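Local coordinates for protein 4-oxalocrotonate decarboxylase NahK (Pseudomonas putida, PDB 5D2G) that catalyses the metal-dependent decarboxylation of (3E)-2-oxohex-3-enedioate to 2-oxopent-4-enoate and CO2 in the breakdown of aromatic hydrocarbons, at residues P125-E130 with V206-N211. The protein carries 1 engineered substitution. Sequence-based numbering, arbitrary orientation.
Sequences PKIEAE and VVMEKN. With MG (magnesium ion), chain B.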
loop_
_atom_site.group_PDB
_atom_site.type_symbol
_atom_site.label_atom_id
_atom_site.label_comp_id
_atom_site.label_asym_id
_atom_site.label_seq_id
_atom_site.Cartn_x
_atom_site.Cartn_y
_atom_site.Cartn_z
ATOM N N PRO A 125 -11.863 5.206 5.971
ATOM C CA PRO A 125 -11.073 4.984 4.754
ATOM C C PRO A 125 -10.693 6.278 4.032
ATOM O O PRO A 125 -11.380 7.308 4.120
ATOM C CB PRO A 125 -12.006 4.152 3.875
ATOM C CG PRO A 125 -13.420 4.599 4.313
ATOM C CD PRO A 125 -13.296 4.883 5.795
ATOM N N LYS A 126 -9.570 6.202 3.331
ATOM C CA LYS A 126 -9.096 7.270 2.479
ATOM C C LYS A 126 -8.631 6.607 1.207
ATOM O O LYS A 126 -8.271 5.424 1.211
ATOM C CB LYS A 126 -7.902 7.973 3.125
ATOM C CG LYS A 126 -8.227 8.647 4.448
ATOM C CD LYS A 126 -7.019 9.430 4.971
ATOM C CE LYS A 126 -7.338 10.122 6.290
ATOM N NZ LYS A 126 -6.264 11.072 6.696
ATOM N N ILE A 127 -8.626 7.356 0.115
ATOM C CA ILE A 127 -8.142 6.798 -1.138
ATOM C C ILE A 127 -6.911 7.576 -1.575
ATOM O O ILE A 127 -6.724 8.733 -1.190
ATOM C CB ILE A 127 -9.224 6.838 -2.240
ATOM C CG1 ILE A 127 -9.738 8.259 -2.449
ATOM C CG2 ILE A 127 -10.400 5.932 -1.865
ATOM C CD1 ILE A 127 -10.383 8.449 -3.808
ATOM N N GLU A 128 -6.065 6.931 -2.364
ATOM C CA GLU A 128 -4.905 7.594 -2.916
ATOM C C GLU A 128 -4.692 6.985 -4.300
ATOM O O GLU A 128 -4.883 5.773 -4.485
ATOM C CB GLU A 128 -3.684 7.383 -2.005
ATOM C CG GLU A 128 -3.392 5.943 -1.671
ATOM C CD GLU A 128 -2.249 5.760 -0.657
ATOM O OE1 GLU A 128 -1.614 6.757 -0.227
ATOM O OE2 GLU A 128 -1.995 4.596 -0.295
ATOM N N ALA A 129 -4.346 7.823 -5.275
ATOM C CA ALA A 129 -4.107 7.351 -6.640
ATOM C C ALA A 129 -2.693 6.801 -6.753
ATOM O O ALA A 129 -1.738 7.425 -6.282
ATOM C CB ALA A 129 -4.291 8.461 -7.610
ATOM N N GLU A 130 -2.558 5.637 -7.382
ATOM C CA GLU A 130 -1.256 5.008 -7.525
ATOM C C GLU A 130 -1.085 4.382 -8.895
ATOM O O GLU A 130 -2.044 4.241 -9.673
ATOM C CB GLU A 130 -1.040 3.931 -6.451
ATOM C CG GLU A 130 -1.470 4.355 -5.038
ATOM C CD GLU A 130 -0.886 3.494 -3.940
ATOM O OE1 GLU A 130 -1.393 3.606 -2.803
ATOM O OE2 GLU A 130 0.079 2.734 -4.193
ATOM N N VAL A 206 -1.975 12.553 -12.862
ATOM C CA VAL A 206 -3.112 11.936 -12.227
ATOM C C VAL A 206 -4.021 13.017 -11.665
ATOM O O VAL A 206 -3.560 13.974 -11.041
ATOM C CB VAL A 206 -2.646 10.998 -11.111
ATOM C CG1 VAL A 206 -3.794 10.609 -10.238
ATOM C CG2 VAL A 206 -1.959 9.762 -11.704
ATOM N N VAL A 207 -5.315 12.879 -11.922
ATOM C CA VAL A 207 -6.312 13.823 -11.429
ATOM C C VAL A 207 -7.347 13.035 -10.650
ATOM O O VAL A 207 -8.017 12.176 -11.226
ATOM C CB VAL A 207 -7.017 14.542 -12.598
ATOM C CG1 VAL A 207 -8.125 15.451 -12.077
ATOM C CG2 VAL A 207 -6.012 15.337 -13.423
ATOM N N MET A 208 -7.472 13.292 -9.347
ATOM C CA MET A 208 -8.466 12.576 -8.547
ATOM C C MET A 208 -9.696 13.440 -8.333
ATOM O O MET A 208 -9.594 14.567 -7.836
ATOM C CB MET A 208 -7.891 12.147 -7.197
ATOM C CG MET A 208 -8.946 11.632 -6.218
ATOM S SD MET A 208 -8.201 11.310 -4.608
ATOM C CE MET A 208 -7.222 9.865 -5.019
ATOM N N GLU A 209 -10.855 12.906 -8.718
ATOM C CA GLU A 209 -12.132 13.576 -8.513
ATOM C C GLU A 209 -12.940 12.764 -7.530
ATOM O O GLU A 209 -12.893 11.526 -7.534
ATOM C CB GLU A 209 -12.905 13.728 -9.834
ATOM C CG GLU A 209 -12.235 14.688 -10.820
ATOM C CD GLU A 209 -12.704 14.509 -12.257
ATOM O OE1 GLU A 209 -13.818 13.981 -12.466
ATOM O OE2 GLU A 209 -11.947 14.892 -13.182
ATOM N N LYS A 210 -13.657 13.467 -6.667
ATOM C CA LYS A 210 -14.585 12.826 -5.759
ATOM C C LYS A 210 -15.865 13.603 -5.901
ATOM O O LYS A 210 -15.874 14.831 -5.735
ATOM C CB LYS A 210 -14.078 12.896 -4.320
ATOM C CG LYS A 210 -15.117 12.460 -3.299
ATOM C CD LYS A 210 -14.489 12.261 -1.932
ATOM C CE LYS A 210 -14.220 13.580 -1.240
ATOM N NZ LYS A 210 -14.162 13.380 0.253
ATOM N N ASN A 211 -16.938 12.898 -6.251
ATOM C CA ASN A 211 -18.241 13.526 -6.428
ATOM C C ASN A 211 -18.210 14.661 -7.431
ATOM O O ASN A 211 -18.918 15.659 -7.267
ATOM C CB ASN A 211 -18.774 14.030 -5.081
ATOM C CG ASN A 211 -19.015 12.903 -4.105
ATOM O OD1 ASN A 211 -19.413 11.808 -4.503
ATOM N ND2 ASN A 211 -18.766 13.156 -2.822
HETATM MG MG MG B . -0.907 3.136 -1.016
HETATM O O HOH W 1 0.449 1.794 -1.706
HETATM O O HOH W 2 -0.011 3.078 0.679
HETATM O O HOH W 3 0.589 4.654 -0.899
#
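Met208 reaches across from strand 205-210 and lays its thioether end against Ile127 and the backbone beyond it on strand 126-135. Its CG sits anti to the backbone N (chi1 169°), which carries the chain out at a slant from its own strand toward Ile127; the bend at chi3 (-70°) then turns CE in toward the backbone of Glu128 and Ala129. Ile127 meets this end at a slant with its CG1-CD1 arm: CD1 lies 3.7 Å from both SD and CE of Met208. The Met208 methyl also sits over the backbone, with CE 3.9 Å from CA of Glu128 and 3.5 Å from N of Ala129. That amide is not left to the methyl, since it is hydrogen-bonded to Thr257 OG1. One step along, Ala129 CB presses on Val206 CG1 at 3.4 Å, tighter than a usual carbon-carbon contact, and Val270 and Tyr272 of strand 267-272 close round the pair. Segments 126-130 and 206-210 run roughly antiparallel, their axes 8.3 Å apart at the closest, with no hydrogen bond between them: this is face-to-face packing of two sheets in the FAA hydrolase fold. Strand alternation turns Glu128 and Glu130 the other way. There Glu128 OE2 binds the magnesium ion at 2.0 Å and Glu130 OE1 at 1.9 Å, with Glu161 and three waters completing six ligands. Glu130 OE2 accepts a hydrogen bond from water 1, itself a metal ligand, and another from Gly254 N, which together should fix the carboxylate's rotation. The strand is thus two-faced: greasy, buried contacts back it on one side, while on the other the cation probably offsets the mutual repulsion of the gathered carboxylates.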